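Long-range contacts in putative uncharacterized protein (Enterococcus faecalis, PDB 4EC6), which probably serves in DNA transfer of a Gram-positive conjugative plasmid, as the VirB8-like, NTF2-like C-terminal domain of the membrane protein TraM: residues A[73-78]-A[94-99]; A[116-121]-A[137-142]. All blocks are in the same frame, centred on the assembly; numbering follows the deposited sequence.

Contact 1: residues A[73-78]-A[94-99]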
ATOM      1  N   LYS A  73     -20.413  -2.427 -18.210  1.00 24.28           N
ATOM      2  CA  LYS A  73     -20.624  -1.986 -19.555  1.00 24.70           C
ATOM      3  C   LYS A  73     -21.917  -1.145 -19.674  1.00 22.90           C
ATOM      4  O   LYS A  73     -22.043  -0.343 -20.589  1.00 20.06           O
ATOM      5  CB  LYS A  73     -20.601  -3.218 -20.475  1.00 30.21           C
ATOM      6  CG  LYS A  73     -20.834  -2.967 -21.949  1.00 30.95           C
ATOM      7  CD  LYS A  73     -19.579  -2.567 -22.694  1.00 34.99           C
ATOM      8  CE  LYS A  73     -20.040  -1.772 -23.930  1.00 35.81           C
ATOM      9  NZ  LYS A  73     -19.082  -1.679 -25.063  1.00 37.00           N
ATOM     10  N   ASN A  74     -22.845  -1.317 -18.733  1.00 21.06           N
ATOM     11  CA  ASN A  74     -24.010  -0.460 -18.615  1.00 21.40           C
ATOM     12  C   ASN A  74     -23.620   0.933 -18.072  1.00 21.17           C
ATOM     13  O   ASN A  74     -23.317   1.069 -16.893  1.00 20.53           O
ATOM     14  CB  ASN A  74     -25.039  -1.106 -17.677  1.00 22.13           C
ATOM     15  CG  ASN A  74     -26.357  -0.325 -17.632  1.00 25.01           C
ATOM     16  OD1 ASN A  74     -26.487   0.681 -16.903  1.00 29.06           O
ATOM     17  ND2 ASN A  74     -27.341  -0.780 -18.409  1.00 22.17           N
ATOM     18  N   GLN A  75     -23.653   1.945 -18.920  1.00 21.05           N
ATOM     19  CA  GLN A  75     -23.292   3.306 -18.550  1.00 22.97           C
ATOM     20  C   GLN A  75     -24.020   3.890 -17.306  1.00 23.81           C
ATOM     21  O   GLN A  75     -23.396   4.568 -16.486  1.00 21.70           O
ATOM     22  CB  GLN A  75     -23.421   4.211 -19.780  1.00 23.48           C
ATOM     23  CG  GLN A  75     -23.661   5.689 -19.504  1.00 24.26           C
ATOM     24  CD  GLN A  75     -23.593   6.554 -20.755  1.00 25.96           C
ATOM     25  OE1 GLN A  75     -22.955   6.195 -21.742  1.00 28.51           O
ATOM     26  NE2 GLN A  75     -24.242   7.714 -20.713  1.00 26.56           N
ATOM     27  N   GLU A  76     -25.322   3.631 -17.160  1.00 26.00           N
ATOM     28  CA  GLU A  76     -26.023   4.112 -15.963  1.00 27.68           C
ATOM     29  C   GLU A  76     -25.491   3.458 -14.684  1.00 25.92           C
ATOM     30  O   GLU A  76     -25.298   4.122 -13.683  1.00 28.15           O
ATOM     31  CB  GLU A  76     -27.556   3.999 -16.075  1.00 30.13           C
ATOM     32  CG  GLU A  76     -28.170   4.841 -17.210  1.00 35.47           C
ATOM     33  CD  GLU A  76     -28.049   6.365 -17.013  1.00 37.69           C
ATOM     34  OE1 GLU A  76     -28.300   6.866 -15.895  1.00 37.05           O
ATOM     35  OE2 GLU A  76     -27.721   7.079 -17.988  1.00 42.45           O
ATOM     36  N   ASN A  77     -25.239   2.167 -14.712  1.00 25.76           N
ATOM     37  CA  ASN A  77     -24.718   1.511 -13.522  1.00 26.39           C
ATOM     38  C   ASN A  77     -23.255   1.922 -13.202  1.00 23.55           C
ATOM     39  O   ASN A  77     -22.884   2.017 -12.043  1.00 21.98           O
ATOM     40  CB  ASN A  77     -24.886  -0.013 -13.636  1.00 30.45           C
ATOM     41  CG  ASN A  77     -26.332  -0.421 -13.916  1.00 32.97           C
ATOM     42  OD1 ASN A  77     -27.229   0.394 -13.784  1.00 38.75           O
ATOM     43  ND2 ASN A  77     -26.558  -1.676 -14.317  1.00 34.04           N
ATOM     44  N   TYR A  78     -22.454   2.188 -14.239  1.00 20.14           N
ATOM     45  CA  TYR A  78     -21.063   2.528 -14.064  1.00 18.26           C
ATOM     46  C   TYR A  78     -21.030   3.903 -13.354  1.00 18.44           C
ATOM     47  O   TYR A  78     -20.346   4.101 -12.316  1.00 17.06           O
ATOM     48  CB  TYR A  78     -20.318   2.536 -15.417  1.00 16.98           C
ATOM     49  CG  TYR A  78     -18.973   3.223 -15.333  1.00 16.02           C
ATOM     50  CD1 TYR A  78     -17.851   2.547 -14.879  1.00 15.03           C
ATOM     51  CD2 TYR A  78     -18.840   4.595 -15.653  1.00 15.75           C
ATOM     52  CE1 TYR A  78     -16.629   3.197 -14.759  1.00 14.48           C
ATOM     53  CE2 TYR A  78     -17.613   5.246 -15.537  1.00 14.46           C
ATOM     54  CZ  TYR A  78     -16.518   4.536 -15.088  1.00 14.26           C
ATOM     55  OH  TYR A  78     -15.316   5.179 -14.972  1.00 13.52           O
ATOM     56  N   ASP A  94     -21.399  11.699 -19.225  1.00 20.22           N
ATOM     57  CA  ASP A  94     -20.689  10.995 -20.326  1.00 23.55           C
ATOM     58  C   ASP A  94     -19.537  10.001 -19.939  1.00 23.17           C
ATOM     59  O   ASP A  94     -18.871   9.483 -20.813  1.00 25.54           O
ATOM     60  CB  ASP A  94     -20.226  11.988 -21.423  1.00 26.27           C
ATOM     61  CG  ASP A  94     -21.411  12.800 -22.016  1.00 37.14           C
ATOM     62  OD1 ASP A  94     -21.301  14.046 -22.152  1.00 41.75           O
ATOM     63  OD2 ASP A  94     -22.489  12.209 -22.331  1.00 39.59           O
ATOM     64  N   TRP A  95     -19.308   9.725 -18.657  1.00 20.73           N
ATOM     65  CA  TRP A  95     -18.230   8.820 -18.284  1.00 18.78           C
ATOM     66  C   TRP A  95     -18.689   7.439 -18.601  1.00 19.03           C
ATOM     67  O   TRP A  95     -19.768   7.075 -18.205  1.00 19.24           O
ATOM     68  CB  TRP A  95     -17.912   8.930 -16.802  1.00 15.48           C
ATOM     69  CG  TRP A  95     -17.303  10.256 -16.382  1.00 14.71           C
ATOM     70  CD1 TRP A  95     -17.248  11.445 -17.105  1.00 14.17           C
ATOM     71  CD2 TRP A  95     -16.688  10.582 -15.106  1.00 13.26           C
ATOM     72  NE1 TRP A  95     -16.631  12.406 -16.393  1.00 12.92           N
ATOM     73  CE2 TRP A  95     -16.280  11.962 -15.193  1.00 12.80           C
ATOM     74  CE3 TRP A  95     -16.441   9.881 -13.931  1.00 13.35           C
ATOM     75  CZ2 TRP A  95     -15.663  12.610 -14.146  1.00 12.81           C
ATOM     76  CZ3 TRP A  95     -15.809  10.549 -12.880  1.00 12.46           C
ATOM     77  CH2 TRP A  95     -15.440  11.879 -12.989  1.00 12.61           C
ATOM     78  N   LYS A  96     -17.877   6.664 -19.306  1.00 19.80           N
ATOM     79  CA  LYS A  96     -18.154   5.246 -19.521  1.00 21.25           C
ATOM     80  C   LYS A  96     -17.000   4.394 -19.010  1.00 20.22           C
ATOM     81  O   LYS A  96     -15.887   4.895 -18.784  1.00 18.03           O
ATOM     82  CB  LYS A  96     -18.350   4.959 -21.013  1.00 24.84           C
ATOM     83  CG  LYS A  96     -19.572   5.599 -21.636  1.00 30.40           C
ATOM     84  CD  LYS A  96     -19.349   5.806 -23.132  1.00 36.92           C
ATOM     85  CE  LYS A  96     -20.171   7.000 -23.643  1.00 45.12           C
ATOM     86  NZ  LYS A  96     -19.705   7.570 -24.953  1.00 47.45           N
ATOM     87  N   ALA A  97     -17.258   3.092 -18.862  1.00 20.12           N
ATOM     88  CA  ALA A  97     -16.209   2.137 -18.536  1.00 19.66           C
ATOM     89  C   ALA A  97     -15.119   2.368 -19.554  1.00 19.95           C
ATOM     90  O   ALA A  97     -15.409   2.618 -20.712  1.00 21.61           O
ATOM     91  CB  ALA A  97     -16.731   0.716 -18.607  1.00 19.62           C
ATOM     92  N   LEU A  98     -13.863   2.351 -19.124  1.00 20.11           N
ATOM     93  CA  LEU A  98     -12.765   2.707 -20.006  1.00 19.23           C
ATOM     94  C   LEU A  98     -12.183   1.498 -20.726  1.00 20.24           C
ATOM     95  O   LEU A  98     -11.294   1.676 -21.535  1.00 22.17           O
ATOM     96  CB  LEU A  98     -11.660   3.412 -19.210  1.00 18.78           C
ATOM     97  CG  LEU A  98     -11.976   4.688 -18.445  1.00 18.41           C
ATOM     98  CD1 LEU A  98     -10.768   5.110 -17.637  1.00 18.83           C
ATOM     99  CD2 LEU A  98     -12.308   5.788 -19.432  1.00 18.43           C
ATOM    100  N   GLY A  99     -12.667   0.288 -20.435  1.00 21.17           N
ATOM    101  CA  GLY A  99     -12.143  -0.938 -21.054  1.00 25.23           C
ATOM    102  C   GLY A  99     -10.707  -1.331 -20.668  1.00 28.44           C
ATOM    103  O   GLY A  99     -10.010  -2.001 -21.433  1.00 32.00           O
TER
HETATM  104  O   HOH W   1     -24.616   9.806 -22.752  1.00 25.97           O
HETATM  105  O   HOH W   2     -15.226   6.976 -17.208  1.00 12.34           O

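Contact 2: residues A[116-121]-A[137-142]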
ATOM      1  N   GLY A 116      -8.456  22.048  -2.252  1.00 31.18           N
ATOM      2  CA  GLY A 116      -8.204  20.676  -1.951  1.00 27.29           C
ATOM      3  C   GLY A 116      -6.809  20.228  -2.267  1.00 26.96           C
ATOM      4  O   GLY A 116      -5.805  20.869  -1.889  1.00 26.81           O
ATOM      5  N   TYR A 117      -6.761  19.080  -2.925  1.00 24.34           N
ATOM      6  CA  TYR A 117      -5.516  18.470  -3.264  1.00 23.67           C
ATOM      7  C   TYR A 117      -5.630  17.869  -4.617  1.00 21.64           C
ATOM      8  O   TYR A 117      -6.655  17.302  -4.950  1.00 22.49           O
ATOM      9  CB  TYR A 117      -5.185  17.398  -2.249  1.00 24.06           C
ATOM     10  CG  TYR A 117      -4.696  17.994  -0.977  1.00 26.58           C
ATOM     11  CD1 TYR A 117      -3.335  18.147  -0.757  1.00 27.68           C
ATOM     12  CD2 TYR A 117      -5.586  18.432   0.024  1.00 27.98           C
ATOM     13  CE1 TYR A 117      -2.867  18.692   0.414  1.00 27.48           C
ATOM     14  CE2 TYR A 117      -5.117  18.968   1.215  1.00 26.25           C
ATOM     15  CZ  TYR A 117      -3.761  19.099   1.380  1.00 29.07           C
ATOM     16  OH  TYR A 117      -3.230  19.653   2.519  1.00 36.95           O
ATOM     17  N   SER A 118      -4.578  18.025  -5.401  1.00 19.78           N
ATOM     18  CA  SER A 118      -4.400  17.264  -6.611  1.00 18.29           C
ATOM     19  C   SER A 118      -3.622  15.987  -6.225  1.00 17.54           C
ATOM     20  O   SER A 118      -2.524  16.074  -5.643  1.00 15.67           O
ATOM     21  CB  SER A 118      -3.606  18.096  -7.611  1.00 19.27           C
ATOM     22  OG  SER A 118      -3.362  17.321  -8.757  1.00 22.16           O
ATOM     23  N   VAL A 119      -4.195  14.810  -6.508  1.00 15.59           N
ATOM     24  CA  VAL A 119      -3.529  13.557  -6.135  1.00 14.90           C
ATOM     25  C   VAL A 119      -3.044  12.804  -7.365  1.00 14.78           C
ATOM     26  O   VAL A 119      -3.666  12.839  -8.414  1.00 16.19           O
ATOM     27  CB  VAL A 119      -4.405  12.641  -5.221  1.00 14.67           C
ATOM     28  CG1 VAL A 119      -4.978  13.423  -4.078  1.00 15.06           C
ATOM     29  CG2 VAL A 119      -5.567  12.017  -5.964  1.00 14.62           C
ATOM     30  N   GLU A 120      -1.949  12.089  -7.248  1.00 15.23           N
ATOM     31  CA  GLU A 120      -1.506  11.221  -8.349  1.00 14.43           C
ATOM     32  C   GLU A 120      -1.310   9.809  -7.896  1.00 13.44           C
ATOM     33  O   GLU A 120      -0.917   9.574  -6.749  1.00 12.78           O
ATOM     34  CB  GLU A 120      -0.186  11.709  -8.902  1.00 15.77           C
ATOM     35  CG  GLU A 120      -0.209  13.179  -9.273  1.00 17.62           C
ATOM     36  CD  GLU A 120       1.115  13.662  -9.816  1.00 18.06           C
ATOM     37  OE1 GLU A 120       2.099  12.921  -9.778  1.00 18.93           O
ATOM     38  OE2 GLU A 120       1.191  14.800 -10.281  1.00 19.92           O
ATOM     39  N   TYR A 121      -1.568   8.868  -8.811  1.00 12.82           N
ATOM     40  CA  TYR A 121      -1.240   7.458  -8.625  1.00 12.08           C
ATOM     41  C   TYR A 121      -0.504   6.899  -9.832  1.00 13.09           C
ATOM     42  O   TYR A 121      -0.738   7.309 -10.977  1.00 13.41           O
ATOM     43  CB  TYR A 121      -2.492   6.633  -8.372  1.00 10.89           C
ATOM     44  CG  TYR A 121      -3.317   7.062  -7.173  1.00 10.20           C
ATOM     45  CD1 TYR A 121      -3.374   6.271  -6.022  1.00 10.04           C
ATOM     46  CD2 TYR A 121      -4.050   8.246  -7.186  1.00  9.90           C
ATOM     47  CE1 TYR A 121      -4.099   6.652  -4.910  1.00  9.43           C
ATOM     48  CE2 TYR A 121      -4.804   8.636  -6.084  1.00  9.91           C
ATOM     49  CZ  TYR A 121      -4.816   7.822  -4.949  1.00  9.75           C
ATOM     50  OH  TYR A 121      -5.538   8.212  -3.864  1.00  9.68           O
ATOM     51  N   THR A 137      -4.117  11.472 -12.471  1.00 15.61           N
ATOM     52  CA  THR A 137      -4.196  12.697 -11.703  1.00 16.04           C
ATOM     53  C   THR A 137      -5.687  13.133 -11.634  1.00 15.71           C
ATOM     54  O   THR A 137      -6.439  13.022 -12.594  1.00 15.90           O
ATOM     55  CB  THR A 137      -3.369  13.765 -12.425  1.00 17.91           C
ATOM     56  OG1 THR A 137      -2.138  13.170 -12.796  1.00 21.56           O
ATOM     57  CG2 THR A 137      -3.044  14.963 -11.547  1.00 17.89           C
ATOM     58  N   PHE A 138      -6.119  13.580 -10.472  1.00 14.42           N
ATOM     59  CA  PHE A 138      -7.429  14.159 -10.301  1.00 13.65           C
ATOM     60  C   PHE A 138      -7.448  14.981  -9.006  1.00 14.94           C
ATOM     61  O   PHE A 138      -6.607  14.803  -8.133  1.00 14.70           O
ATOM     62  CB  PHE A 138      -8.508  13.096 -10.322  1.00 11.85           C
ATOM     63  CG  PHE A 138      -8.375  12.033  -9.268  1.00 10.88           C
ATOM     64  CD1 PHE A 138      -9.028  12.168  -8.034  1.00 10.58           C
ATOM     65  CD2 PHE A 138      -7.674  10.845  -9.523  1.00 10.26           C
ATOM     66  CE1 PHE A 138      -8.944  11.173  -7.072  1.00 10.39           C
ATOM     67  CE2 PHE A 138      -7.602   9.838  -8.544  1.00 10.39           C
ATOM     68  CZ  PHE A 138      -8.228   9.995  -7.324  1.00 10.01           C
ATOM     69  N   GLU A 139      -8.382  15.898  -8.877  1.00 17.39           N
ATOM     70  CA  GLU A 139      -8.472  16.655  -7.612  1.00 19.94           C
ATOM     71  C   GLU A 139      -9.544  16.156  -6.655  1.00 19.28           C
ATOM     72  O   GLU A 139     -10.465  15.479  -7.048  1.00 19.59           O
ATOM     73  CB  GLU A 139      -8.582  18.134  -7.891  1.00 20.31           C
ATOM     74  CG  GLU A 139      -7.446  18.523  -8.779  1.00 22.52           C
ATOM     75  CD  GLU A 139      -7.542  19.949  -9.248  1.00 28.26           C
ATOM     76  OE1 GLU A 139      -8.274  20.757  -8.590  1.00 30.43           O
ATOM     77  OE2 GLU A 139      -6.883  20.244 -10.290  1.00 28.78           O
ATOM     78  N   VAL A 140      -9.416  16.532  -5.404  1.00 20.29           N
ATOM     79  CA  VAL A 140     -10.188  15.951  -4.302  1.00 21.16           C
ATOM     80  C   VAL A 140     -10.392  17.075  -3.302  1.00 21.49           C
ATOM     81  O   VAL A 140      -9.509  17.875  -3.140  1.00 22.57           O
ATOM     82  CB  VAL A 140      -9.362  14.827  -3.669  1.00 20.51           C
ATOM     83  CG1 VAL A 140      -9.792  14.510  -2.255  1.00 22.33           C
ATOM     84  CG2 VAL A 140      -9.523  13.596  -4.521  1.00 21.94           C
ATOM     85  N   GLU A 141     -11.571  17.191  -2.710  1.00 22.06           N
ATOM     86  CA  GLU A 141     -11.860  18.245  -1.737  1.00 23.47           C
ATOM     87  C   GLU A 141     -12.499  17.635  -0.516  1.00 24.71           C
ATOM     88  O   GLU A 141     -13.197  16.618  -0.609  1.00 24.57           O
ATOM     89  CB  GLU A 141     -12.729  19.341  -2.329  1.00 23.50           C
ATOM     90  CG  GLU A 141     -11.995  20.209  -3.344  1.00 24.46           C
ATOM     91  CD  GLU A 141     -12.942  21.137  -4.113  1.00 27.17           C
ATOM     92  OE1 GLU A 141     -14.074  21.400  -3.624  1.00 26.62           O
ATOM     93  OE2 GLU A 141     -12.573  21.581  -5.236  1.00 28.87           O
ATOM     94  N   PRO A 142     -12.188  18.187   0.660  1.00 27.37           N
ATOM     95  CA  PRO A 142     -12.775  17.549   1.833  1.00 27.04           C
ATOM     96  C   PRO A 142     -14.217  17.992   1.939  1.00 27.27           C
ATOM     97  O   PRO A 142     -14.590  19.011   1.377  1.00 26.32           O
ATOM     98  CB  PRO A 142     -11.954  18.114   2.992  1.00 27.41           C
ATOM     99  CG  PRO A 142     -11.420  19.431   2.492  1.00 27.01           C
ATOM    100  CD  PRO A 142     -11.173  19.207   1.015  1.00 28.16           C
TER
HETATM  101  O   HOH W   3       0.212  15.260 -12.984  1.00 27.05           O

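Contact 1: residues A[73-78]-A[94-99]
Tyr78 lays one face of its ring against the backbone of the loop at Lys96 and Ala97. Ala97 N stands 3.7 Å above the ring plane, over its centre, while Lys96 C lies nearer the rim, 3.6 Å from Tyr78 CE2. Trp95 CB meets the ring differently, at its edge and in its plane, so the loop wraps from edge to face. The torsion behind this is chi1 of Tyr78: at 165° it sets CG opposite the backbone N, and that brings the ring over the peptide of Lys96 and Ala97.

At the phenol end a water donates to both segments, to Tyr78 OH at 2.9 Å and to Lys96 O at 2.7 Å. Tyr78 OH is also hydrogen-bonded to Tyr68 O, the second grip on the hydroxyl. Nearer the surface, the extended Gln75 side chain crosses that of Lys96 at a slant, with Gln75 OE1 3.4 Å from Lys96 CG. The other branch of the amide works through solvent: Gln75 NE2 donates a hydrogen bond to a water at 2.9 Å, which in turn donates to Asp94 OD2 at 3.2 Å.

One shell out, Asn74 is the N-cap of helix 75-82, its OD1 accepting from Asn77 N at 2.9 Å, in the carbonyl plane and on a lone pair. This capping bond fixes the first turn, from which Gln75 and Tyr78 reach the loop. Gln79, next after Tyr78 on the helix, donates through NE2 to Trp95 O, and the indole runs on to Val86, Val90 and strand 147-157.

Between the two segments the polar links run through water, so the fit of the Tyr78 ring on the peptide is the main direct contact, and the Gln79 bond adds to it.

Contact 2: residues A[116-121]-A[137-142]
Tyr117 O is approached by two groups of the neighbouring strand: Val140 N donates to it at 2.9 Å, and Glu139 CA lies 3.3 Å from it in a C-H...O contact. The return bond, Tyr117 N to Val140 O at 3.0 Å, completes this hydrogen-bonded pair. Val119 and Phe138 form the next, with Val119 N giving a nearly straight bond (170°) to Phe138 O at 2.9 Å and Phe138 N a longer one to Val119 O.

On the face that carries Val119, Phe138 and Val140, Val119 CG2 makes a CH-pi contact over the Phe138 ring, 3.7 Å from its centroid. With chi1 at 59°, Phe138 holds CG between its own backbone N and carbonyl carbon, which swings the ring across to Val119. Tyr121 meets this ring rim to rim, centroids 6.0 Å apart and planes almost parallel. Helix 54-68 covers this side: Ile57 touches Val119 and Val140, Phe64 meets Phe138, and Asp58 O is hydrogen-bonded to Tyr121 OH.

Glu120 and Thr137 run side by side on the other face, where a water donates to Glu120 OE2 at 2.9 Å and also joins Thr137 OG1; Glu120 OE1 has long, weak ion pairs with Lys135 and with Lys56 of the second subunit.

This antiparallel hairpin of the NTF2-like sheet thus pairs an apolar, aromatic face packed on a helix with a polar one where a water bridges Glu120 and Thr137.

Overall arrangement
Contact 1 is complete before contact 2 begins along the chain, and the chain's centre lies between them. Their centres are 22 Å apart and their nearest atoms about 8 Å, so they do not touch. Contact 1 fastens helix 75-82 to the loop running into strand 101-112, the first strand of the four-stranded antiparallel sheet and an outermost one within this chain; contact 2 pairs the two middle strands, 117-126 and 131-142. Helix 54-68 packs on those strands, and the carbonyl of Tyr68, its last residue, is hydrogen-bonded to Tyr78 OH. Together they sample a helix-to-loop junction and the middle of the sheet in a compact NTF2-like domain, consistent with the VirB8 resemblance.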